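PDB 2QJC: diadenosine tetraphosphatase, putative from Trypanosoma brucei, which probably hydrolyses diadenosine tetraphosphate or phosphate esters, as a manganese-binding member of the calcineurin-like phosphoesterase family. Local coordinates for residues A[77-81]-A[82-86]; A[114-117]-A[118-121]; A[138-141]-A[142-146]; A[151-155]-A[156-160]. All coordinates share one frame; numbering follows the deposited sequence.

Interaction 1. Residues A[77-81]-A[82-86]. With PO4 (phosphate ion), chain D.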
loop_
_atom_site.group_PDB
_atom_site.type_symbol
_atom_site.label_atom_id
_atom_site.label_comp_id
_atom_site.label_asym_id
_atom_site.label_seq_id
_atom_site.Cartn_x
_atom_site.Cartn_y
_atom_site.Cartn_z
ATOM N N SER A 77 3.941 0.451 -7.331
ATOM C CA SER A 77 3.221 0.918 -6.154
ATOM C C SER A 77 1.805 1.309 -6.510
ATOM O O SER A 77 1.546 1.794 -7.619
ATOM C CB SER A 77 3.905 2.133 -5.534
ATOM O OG SER A 77 3.146 2.610 -4.436
ATOM N N VAL A 78 0.872 1.077 -5.590
ATOM C CA VAL A 78 -0.482 1.519 -5.855
ATOM C C VAL A 78 -0.570 2.882 -5.193
ATOM O O VAL A 78 0.362 3.304 -4.487
ATOM C CB VAL A 78 -1.578 0.543 -5.312
ATOM C CG1 VAL A 78 -1.599 -0.713 -6.176
ATOM C CG2 VAL A 78 -1.342 0.198 -3.837
ATOM N N LEU A 79 -1.671 3.581 -5.441
ATOM C CA LEU A 79 -1.867 4.914 -4.886
ATOM C C LEU A 79 -2.468 4.883 -3.488
ATOM O O LEU A 79 -3.502 4.244 -3.272
ATOM C CB LEU A 79 -2.774 5.720 -5.812
ATOM C CG LEU A 79 -2.953 7.208 -5.502
ATOM C CD1 LEU A 79 -1.595 7.909 -5.537
ATOM C CD2 LEU A 79 -3.897 7.822 -6.528
ATOM N N GLY A 80 -1.812 5.562 -2.546
ATOM C CA GLY A 80 -2.307 5.624 -1.175
ATOM C C GLY A 80 -3.168 6.871 -1.007
ATOM O O GLY A 80 -3.183 7.717 -1.902
ATOM N N ASN A 81 -3.892 7.018 0.101
ATOM C CA ASN A 81 -4.731 8.210 0.220
ATOM C C ASN A 81 -3.946 9.476 0.539
ATOM O O ASN A 81 -4.421 10.576 0.277
ATOM C CB ASN A 81 -5.876 8.015 1.231
ATOM C CG ASN A 81 -5.389 7.760 2.626
ATOM O OD1 ASN A 81 -5.833 8.409 3.579
ATOM N ND2 ASN A 81 -4.481 6.806 2.767
ATOM N N HIS A 82 -2.749 9.331 1.101
ATOM C CA HIS A 82 -1.922 10.499 1.385
ATOM C C HIS A 82 -1.278 10.940 0.080
ATOM O O HIS A 82 -1.055 12.130 -0.146
ATOM C CB HIS A 82 -0.858 10.170 2.424
ATOM C CG HIS A 82 -1.356 10.250 3.834
ATOM N ND1 HIS A 82 -1.282 11.405 4.585
ATOM C CD2 HIS A 82 -1.952 9.323 4.621
ATOM C CE1 HIS A 82 -1.808 11.184 5.777
ATOM N NE2 HIS A 82 -2.222 9.929 5.824
ATOM N N ASP A 83 -0.972 9.972 -0.779
ATOM C CA ASP A 83 -0.397 10.285 -2.077
ATOM C C ASP A 83 -1.476 11.021 -2.863
ATOM O O ASP A 83 -1.212 12.047 -3.500
ATOM C CB ASP A 83 -0.028 9.015 -2.847
ATOM C CG ASP A 83 0.972 8.145 -2.116
ATOM O OD1 ASP A 83 1.944 8.690 -1.548
ATOM O OD2 ASP A 83 0.789 6.907 -2.132
ATOM N N ALA A 84 -2.694 10.488 -2.804
ATOM C CA ALA A 84 -3.832 11.064 -3.521
ATOM C C ALA A 84 -4.165 12.490 -3.092
ATOM O O ALA A 84 -4.415 13.346 -3.939
ATOM C CB ALA A 84 -5.076 10.166 -3.355
ATOM N N LYS A 85 -4.183 12.740 -1.784
ATOM C CA LYS A 85 -4.502 14.073 -1.280
ATOM C C LYS A 85 -3.423 15.075 -1.655
ATOM O O LYS A 85 -3.722 16.247 -1.892
ATOM C CB LYS A 85 -4.680 14.063 0.243
ATOM C CG LYS A 85 -5.858 13.217 0.738
ATOM C CD LYS A 85 -6.046 13.349 2.247
ATOM C CE LYS A 85 -7.051 12.338 2.773
ATOM N NZ LYS A 85 -8.364 12.436 2.075
ATOM N N LEU A 86 -2.170 14.621 -1.706
ATOM C CA LEU A 86 -1.067 15.509 -2.071
ATOM C C LEU A 86 -1.211 15.939 -3.529
ATOM O O LEU A 86 -1.062 17.118 -3.848
ATOM C CB LEU A 86 0.292 14.824 -1.873
ATOM C CG LEU A 86 1.524 15.686 -2.206
ATOM C CD1 LEU A 86 1.571 16.892 -1.273
ATOM C CD2 LEU A 86 2.793 14.861 -2.074
HETATM P P PO4 D . -3.125 6.697 7.715
HETATM O O1 PO4 D . -2.027 6.295 8.846
HETATM O O2 PO4 D . -4.439 5.856 8.004
HETATM O O3 PO4 D . -3.412 8.221 7.835
HETATM O O4 PO4 D . -2.561 6.327 6.314
#
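Leu-79 brings its CD1 methyl to 3.3 Å from Asp-83 CB, the two side chains sliding past each other in opposite directions, while its other branch, CD2, rests on the methyl of Ala-84. A chi1 of -172° swings the leucine tip along the first helical turn. Gly-80 follows as the N-cap and uses both ends of its backbone. Its N donates to Asp-83 OD2 at 3.0 Å, reaching the carboxylate on the anti side and somewhat out of plane; this is the bond an N3 acidic side chain gives in a capping box, without the reciprocal bond, since the N-cap glycine has no side chain. Its O accepts from Ala-84 N at 3.0 Å, the first helical bond. The carboxylate of Asp-83 is gripped further by Asp-55 N at OD2 and Leu-56 N at OD1, which fixes its rotation and ties the helix start to the preceding metal-binding loop. Asn-81 O takes the next bond, from Lys-85 N at 3.0 Å. The amide of Asn-81 lies beside the His-82 ring and points the same way, the planes 65° apart. It reaches the manganese, modelled with ND2 inward; oxygen is the expected ligand, so the assignment of the amide ends is doubtful. The His-82 ring uses NE2 to donate in its own plane to phosphate O3, 2.9 Å away and nearly straight (164°). Arg-162 and Tyr-227 hold the same ion, probably from the crystallisation liquor. A strand-to-helix turn placing a metal-binding Asn and a phosphate-binding His beside the dinuclear manganese centre is the Gly-Asn-His-Asp signature of metallophosphoesterases.

Interaction 2. Residues A[114-117]-A[118-121]; sequences SIPT and DVET
Asp-118 sets OD1 against the CB-CG edge of Pro-116, 3.5 Å from CB. Its CG stands between the backbone N and the carbonyl carbon (chi1 62°), which turns the carboxylate back toward the proline, and OD2 makes a salt bridge with Arg-68 on helix 63-73. Val-119 comes next and uses both branches. CG2 presses on Pro-116 CG at 3.4 Å, tighter than usual for two carbons, whereas CG1 meets Ile-115 CG1 at 3.9 Å. Glu-120 gives its backbone N to Pro-116 O in an almost straight bond of 3.0 Å (175°), the first of the helix. Its CB takes the CD1 methyl of Ile-115 at 3.7 Å, the two side chains crossing at about a right angle; Ile-115 also leans on Leu-86 and Val-90 of helix 81-91. Thr-121 closes the turn by donating twice to Thr-117 O: from N at 2.8 Å, nearly end-on to the carbonyl, and from OG1 at 2.9 Å, well above the carbonyl plane. The whole is a helix N-terminus with proline as N-cap. Ile-115 and Glu-120 stand at the N' and N4 positions that a hydrophobic staple uses, but here the glutamate gives mostly its CB and backbone, and the apolar partner is Val-119.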
loop_
_atom_site.group_PDB
_atom_site.type_symbol
_atom_site.label_atom_id
_atom_site.label_comp_id
_atom_site.label_asym_id
_atom_site.label_seq_id
_atom_site.Cartn_x
_atom_site.Cartn_y
_atom_site.Cartn_z
ATOM N N SER A 114 6.570 22.284 -2.265
ATOM C CA SER A 114 7.936 21.865 -2.567
ATOM C C SER A 114 8.117 20.625 -3.447
ATOM O O SER A 114 9.252 20.231 -3.719
ATOM C CB SER A 114 8.710 21.654 -1.257
ATOM O OG SER A 114 8.140 20.609 -0.476
ATOM N N ILE A 115 7.026 20.015 -3.906
ATOM C CA ILE A 115 7.157 18.807 -4.719
ATOM C C ILE A 115 7.710 19.027 -6.129
ATOM O O ILE A 115 7.150 19.782 -6.926
ATOM C CB ILE A 115 5.812 18.021 -4.810
ATOM C CG1 ILE A 115 6.070 16.642 -5.420
ATOM C CG2 ILE A 115 4.788 18.789 -5.644
ATOM C CD1 ILE A 115 4.822 15.777 -5.556
ATOM N N PRO A 116 8.838 18.370 -6.446
ATOM C CA PRO A 116 9.485 18.476 -7.758
ATOM C C PRO A 116 8.760 17.678 -8.840
ATOM O O PRO A 116 8.039 16.720 -8.545
ATOM C CB PRO A 116 10.900 17.968 -7.488
ATOM C CG PRO A 116 10.693 16.955 -6.412
ATOM C CD PRO A 116 9.690 17.626 -5.497
ATOM N N THR A 117 8.964 18.088 -10.090
ATOM C CA THR A 117 8.333 17.465 -11.248
ATOM C C THR A 117 8.438 15.943 -11.321
ATOM O O THR A 117 7.424 15.256 -11.461
ATOM C CB THR A 117 8.899 18.062 -12.562
ATOM O OG1 THR A 117 8.580 19.458 -12.626
ATOM C CG2 THR A 117 8.299 17.355 -13.784
ATOM N N ASP A 118 9.658 15.415 -11.239
ATOM C CA ASP A 118 9.849 13.975 -11.318
ATOM C C ASP A 118 9.006 13.236 -10.277
ATOM O O ASP A 118 8.243 12.332 -10.622
ATOM C CB ASP A 118 11.335 13.622 -11.179
ATOM C CG ASP A 118 11.919 14.029 -9.843
ATOM O OD1 ASP A 118 11.703 15.179 -9.413
ATOM O OD2 ASP A 118 12.609 13.194 -9.227
ATOM N N VAL A 119 9.125 13.632 -9.012
ATOM C CA VAL A 119 8.348 12.999 -7.952
ATOM C C VAL A 119 6.856 13.039 -8.296
ATOM O O VAL A 119 6.176 12.013 -8.293
ATOM C CB VAL A 119 8.567 13.708 -6.593
ATOM C CG1 VAL A 119 7.689 13.068 -5.520
ATOM C CG2 VAL A 119 10.036 13.624 -6.194
ATOM N N GLU A 120 6.354 14.231 -8.599
ATOM C CA GLU A 120 4.948 14.407 -8.944
ATOM C C GLU A 120 4.535 13.511 -10.114
ATOM O O GLU A 120 3.405 13.014 -10.161
ATOM C CB GLU A 120 4.684 15.872 -9.294
ATOM C CG GLU A 120 3.278 16.167 -9.767
ATOM C CD GLU A 120 3.107 17.622 -10.158
ATOM O OE1 GLU A 120 3.366 18.501 -9.306
ATOM O OE2 GLU A 120 2.721 17.893 -11.316
ATOM N N THR A 121 5.455 13.305 -11.052
ATOM C CA THR A 121 5.183 12.471 -12.214
ATOM C C THR A 121 5.048 11.001 -11.838
ATOM O O THR A 121 4.142 10.319 -12.315
ATOM C CB THR A 121 6.289 12.631 -13.278
ATOM O OG1 THR A 121 6.240 13.960 -13.808
ATOM C CG2 THR A 121 6.101 11.640 -14.408
#

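Interaction 3. Residues A[138-141]-A[142-146]; sequences MVAH and AGLHP. With MN (manganese (II) ion), chain C.
Apolar contact comes from Met-138, a selenomethionine, whose CE touches Leu-144 CD1 at 3.6 Å, the two side chains at about a right angle. A bend at its last torsion (chi3 -67°) folds that methyl over to the leucine. The other leucine branch, CD2, lies 4.0 Å from Ala-140 CB, so Leu-144 fills the angle where the chain leaves strand 137-140 and doubles back. Ala-140 CB also sits 3.6 Å from Gly-143 O, a side-chain to backbone contact at the same bend. The backbone of Gly-143 itself is so extended that it would set a beta carbon against the carbonyl O of Ala-142, which suits a residue without a side chain. Metal binding belongs to His-141 at the turn. Its NE2 bonds the manganese at 2.3 Å, and CG anti to the backbone N (chi1 178°) carries the imidazole out to the metal. Asp-55, Asn-81 and His-204 are the other residues of this site. A hydrogen bond from the ring's other nitrogen, ND1, to Val-53 O settles its rotation. Engaging both ring nitrogens would favour the tautomer protonated at ND1 and leave the NE2 lone pair to the metal, while the polarising carbonyl of Val-53 probably strengthens the imidazole as a ligand.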
loop_
_atom_site.group_PDB
_atom_site.type_symbol
_atom_site.label_atom_id
_atom_site.label_comp_id
_atom_site.label_asym_id
_atom_site.label_seq_id
_atom_site.Cartn_x
_atom_site.Cartn_y
_atom_site.Cartn_z
HETATM N N MSE A 138 -3.207 -9.790 -4.949
HETATM C CA MSE A 138 -3.772 -8.518 -5.406
HETATM C C MSE A 138 -3.416 -7.431 -4.381
HETATM O O MSE A 138 -3.605 -7.609 -3.169
HETATM C CB MSE A 138 -5.296 -8.599 -5.578
HETATM C CG MSE A 138 -5.748 -9.509 -6.727
HETATM SE SE MSE A 138 -7.539 -9.123 -7.413
HETATM C CE MSE A 138 -8.593 -9.615 -5.879
ATOM N N VAL A 139 -2.896 -6.309 -4.867
ATOM C CA VAL A 139 -2.487 -5.215 -3.993
ATOM C C VAL A 139 -3.382 -3.980 -4.121
ATOM O O VAL A 139 -3.655 -3.512 -5.228
ATOM C CB VAL A 139 -0.999 -4.805 -4.299
ATOM C CG1 VAL A 139 -0.529 -3.717 -3.339
ATOM C CG2 VAL A 139 -0.088 -6.022 -4.198
ATOM N N ALA A 140 -3.849 -3.477 -2.980
ATOM C CA ALA A 140 -4.675 -2.270 -2.905
ATOM C C ALA A 140 -4.203 -1.544 -1.635
ATOM O O ALA A 140 -3.662 -2.173 -0.729
ATOM C CB ALA A 140 -6.166 -2.631 -2.804
ATOM N N HIS A 141 -4.401 -0.233 -1.558
ATOM C CA HIS A 141 -3.925 0.508 -0.392
ATOM C C HIS A 141 -4.629 0.200 0.930
ATOM O O HIS A 141 -3.967 -0.076 1.939
ATOM C CB HIS A 141 -3.969 2.023 -0.653
ATOM C CG HIS A 141 -3.538 2.837 0.527
ATOM N ND1 HIS A 141 -2.258 2.788 1.039
ATOM C CD2 HIS A 141 -4.237 3.662 1.343
ATOM C CE1 HIS A 141 -2.188 3.541 2.122
ATOM N NE2 HIS A 141 -3.376 4.081 2.329
ATOM N N ALA A 142 -5.959 0.250 0.933
ATOM C CA ALA A 142 -6.729 -0.013 2.150
ATOM C C ALA A 142 -7.488 -1.334 2.101
ATOM O O ALA A 142 -7.634 -2.016 3.119
ATOM C CB ALA A 142 -7.711 1.145 2.415
ATOM N N GLY A 143 -7.980 -1.695 0.923
ATOM C CA GLY A 143 -8.716 -2.944 0.806
ATOM C C GLY A 143 -9.544 -3.025 -0.456
ATOM O O GLY A 143 -9.394 -2.197 -1.356
ATOM N N LEU A 144 -10.405 -4.035 -0.531
ATOM C CA LEU A 144 -11.288 -4.220 -1.681
ATOM C C LEU A 144 -12.694 -4.519 -1.168
ATOM O O LEU A 144 -12.858 -5.187 -0.148
ATOM C CB LEU A 144 -10.812 -5.388 -2.546
ATOM C CG LEU A 144 -9.472 -5.249 -3.282
ATOM C CD1 LEU A 144 -9.122 -6.573 -3.942
ATOM C CD2 LEU A 144 -9.564 -4.147 -4.333
ATOM N N HIS A 145 -13.710 -4.013 -1.853
ATOM C CA HIS A 145 -15.079 -4.292 -1.427
ATOM C C HIS A 145 -15.363 -5.731 -1.861
ATOM O O HIS A 145 -15.336 -6.049 -3.051
ATOM C CB HIS A 145 -16.063 -3.319 -2.077
ATOM C CG HIS A 145 -17.419 -3.332 -1.445
ATOM N ND1 HIS A 145 -18.208 -4.462 -1.398
ATOM C CD2 HIS A 145 -18.107 -2.366 -0.789
ATOM C CE1 HIS A 145 -19.321 -4.193 -0.739
ATOM N NE2 HIS A 145 -19.283 -2.929 -0.359
ATOM N N PRO A 146 -15.632 -6.624 -0.896
ATOM C CA PRO A 146 -15.911 -8.037 -1.179
ATOM C C PRO A 146 -17.164 -8.355 -1.985
ATOM O O PRO A 146 -17.433 -9.524 -2.262
ATOM C CB PRO A 146 -15.950 -8.661 0.211
ATOM C CG PRO A 146 -16.513 -7.540 1.048
ATOM C CD PRO A 146 -15.739 -6.348 0.548
HETATM MN MN MN C . -3.651 5.508 4.169
#

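Interaction 4. Residues A[151-155]-A[156-160]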
loop_
_atom_site.group_PDB
_atom_site.type_symbol
_atom_site.label_atom_id
_atom_site.label_comp_id
_atom_site.label_asym_id
_atom_site.label_seq_id
_atom_site.Cartn_x
_atom_site.Cartn_y
_atom_site.Cartn_z
ATOM N N ASP A 151 -12.611 -5.087 -11.214
ATOM C CA ASP A 151 -12.566 -4.014 -12.200
ATOM C C ASP A 151 -13.633 -2.942 -11.987
ATOM O O ASP A 151 -13.651 -1.925 -12.688
ATOM C CB ASP A 151 -12.694 -4.601 -13.607
ATOM C CG ASP A 151 -11.574 -5.566 -13.934
ATOM O OD1 ASP A 151 -10.400 -5.140 -13.916
ATOM O OD2 ASP A 151 -11.863 -6.751 -14.205
ATOM N N ARG A 152 -14.518 -3.166 -11.022
ATOM C CA ARG A 152 -15.574 -2.204 -10.735
ATOM C C ARG A 152 -15.547 -1.736 -9.281
ATOM O O ARG A 152 -16.583 -1.629 -8.622
ATOM C CB ARG A 152 -16.935 -2.807 -11.085
ATOM C CG ARG A 152 -17.081 -3.083 -12.573
ATOM C CD ARG A 152 -18.484 -3.509 -12.945
ATOM N NE ARG A 152 -18.607 -3.698 -14.387
ATOM C CZ ARG A 152 -19.733 -4.040 -15.006
ATOM N NH1 ARG A 152 -20.845 -4.233 -14.307
ATOM N NH2 ARG A 152 -19.746 -4.185 -16.326
ATOM N N GLN A 153 -14.343 -1.452 -8.793
ATOM C CA GLN A 153 -14.162 -0.975 -7.430
ATOM C C GLN A 153 -14.152 0.552 -7.478
ATOM O O GLN A 153 -14.051 1.140 -8.557
ATOM C CB GLN A 153 -12.840 -1.496 -6.866
ATOM C CG GLN A 153 -12.748 -3.029 -6.735
ATOM C CD GLN A 153 -13.382 -3.568 -5.459
ATOM O OE1 GLN A 153 -13.201 -3.007 -4.373
ATOM N NE2 GLN A 153 -14.108 -4.676 -5.580
ATOM N N TYR A 154 -14.262 1.186 -6.312
ATOM C CA TYR A 154 -14.272 2.646 -6.215
ATOM C C TYR A 154 -13.048 3.174 -5.470
ATOM O O TYR A 154 -12.651 2.628 -4.444
ATOM C CB TYR A 154 -15.554 3.108 -5.513
ATOM C CG TYR A 154 -16.810 2.904 -6.341
ATOM C CD1 TYR A 154 -17.932 2.268 -5.805
ATOM C CD2 TYR A 154 -16.876 3.357 -7.657
ATOM C CE1 TYR A 154 -19.091 2.088 -6.565
ATOM C CE2 TYR A 154 -18.022 3.184 -8.424
ATOM C CZ TYR A 154 -19.124 2.550 -7.876
ATOM O OH TYR A 154 -20.251 2.377 -8.646
ATOM N N GLU A 155 -12.471 4.248 -6.002
ATOM C CA GLU A 155 -11.278 4.882 -5.457
ATOM C C GLU A 155 -11.321 5.267 -3.980
ATOM O O GLU A 155 -10.379 4.976 -3.229
ATOM C CB GLU A 155 -10.932 6.111 -6.303
ATOM C CG GLU A 155 -9.921 7.049 -5.670
ATOM C CD GLU A 155 -9.372 8.053 -6.659
ATOM O OE1 GLU A 155 -10.121 8.438 -7.587
ATOM O OE2 GLU A 155 -8.198 8.465 -6.503
ATOM N N ASP A 156 -12.396 5.925 -3.557
ATOM C CA ASP A 156 -12.522 6.333 -2.165
ATOM C C ASP A 156 -12.472 5.119 -1.230
ATOM O O ASP A 156 -11.813 5.153 -0.189
ATOM C CB ASP A 156 -13.821 7.128 -1.963
ATOM C CG ASP A 156 -15.075 6.321 -2.292
ATOM O OD1 ASP A 156 -15.133 5.699 -3.370
ATOM O OD2 ASP A 156 -16.015 6.322 -1.469
ATOM N N GLU A 157 -13.150 4.042 -1.615
ATOM C CA GLU A 157 -13.175 2.827 -0.809
ATOM C C GLU A 157 -11.827 2.103 -0.793
ATOM O O GLU A 157 -11.313 1.775 0.273
ATOM C CB GLU A 157 -14.258 1.862 -1.318
ATOM C CG GLU A 157 -15.629 2.508 -1.553
ATOM C CD GLU A 157 -16.708 1.494 -1.918
ATOM O OE1 GLU A 157 -16.362 0.386 -2.379
ATOM O OE2 GLU A 157 -17.908 1.811 -1.752
ATOM N N VAL A 158 -11.244 1.867 -1.966
ATOM C CA VAL A 158 -9.968 1.159 -2.034
ATOM C C VAL A 158 -8.783 1.887 -1.401
ATOM O O VAL A 158 -7.750 1.274 -1.126
ATOM C CB VAL A 158 -9.604 0.782 -3.500
ATOM C CG1 VAL A 158 -10.662 -0.163 -4.076
ATOM C CG2 VAL A 158 -9.485 2.038 -4.346
ATOM N N THR A 159 -8.921 3.181 -1.147
ATOM C CA THR A 159 -7.816 3.922 -0.539
ATOM C C THR A 159 -8.049 4.360 0.904
ATOM O O THR A 159 -7.119 4.862 1.549
ATOM C CB THR A 159 -7.444 5.186 -1.358
ATOM O OG1 THR A 159 -8.592 6.032 -1.498
ATOM C CG2 THR A 159 -6.922 4.799 -2.730
ATOM N N THR A 160 -9.263 4.167 1.421
ATOM C CA THR A 160 -9.560 4.596 2.795
ATOM C C THR A 160 -10.332 3.644 3.715
ATOM O O THR A 160 -10.442 3.913 4.914
ATOM C CB THR A 160 -10.374 5.926 2.811
ATOM O OG1 THR A 160 -11.717 5.663 2.385
ATOM C CG2 THR A 160 -9.757 6.963 1.886
HETATM O O HOH W 1 -14.652 -0.404 -4.107
#
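Glu-155 and Tyr-154 carry the N-terminus of helix 155-160, with Tyr-154 as N-cap, and Val-158 returns to them one turn later. Tyr-154 O accepts from Val-158 N at 2.9 Å in an almost straight bond (174°). Both methyls of Val-158 crowd the start of the helix: CG2 lies 3.3 Å from Glu-155 O, and CG1 reaches Gln-153 CB at 3.8 Å, touching the residue before the cap. Thr-159 holds Glu-155 O twice: firmly from OG1 at 2.7 Å, tilted from the carbonyl plane, and weakly from its backbone N. With OG1 between its backbone N and carbonyl carbon (chi1 57°), the threonine hydroxyl faces back toward the helix N-terminus and that carbonyl. On the solvent side, Asp-156 OD1 touches Tyr-154 CB at 3.4 Å. The Tyr-154 ring runs alongside Glu-157, pointing the same way, with ring and carboxylate planes nearly perpendicular and Glu-157 OE2 at the ring edge. The ring of Tyr-8 lies nearly parallel to that of Tyr-154, and Arg-148 forms a salt bridge with Glu-157 OE1. Gln-153 OE1 accepts from His-145 N and also from a water that knits loop to helix: this water accepts from Tyr-154 N at 2.7 Å and donates, besides the glutamine, to Glu-157 OE1 at 2.6 Å.

Interactions 1 and 3 meet at one manganese, each giving a ligand residue: Asn-81 ND2, as modelled, lies 3.0 Å from His-141 NE2. Interaction 4 supplies second-shell support, since Thr-160 O is hydrogen-bonded to NE2 of the manganese ligand His-204. The Thr-159 side chain is about 7 Å from a manganese, and Thr-159 O touches Asn-81 CB at 3.4 Å. Interactions 3 and 4 are joined by probable hydrogen bonds from Ala-142 N to Val-158 O, 2.9 Å, and from His-145 N to Gln-153 OE1. Interaction 2 is remote from the site, its centre about 26 Å from that of interaction 3, yet Ile-115 CD1 packs on Leu-86 CD2, 4.1 Å away, on the helix that begins at Asn-81.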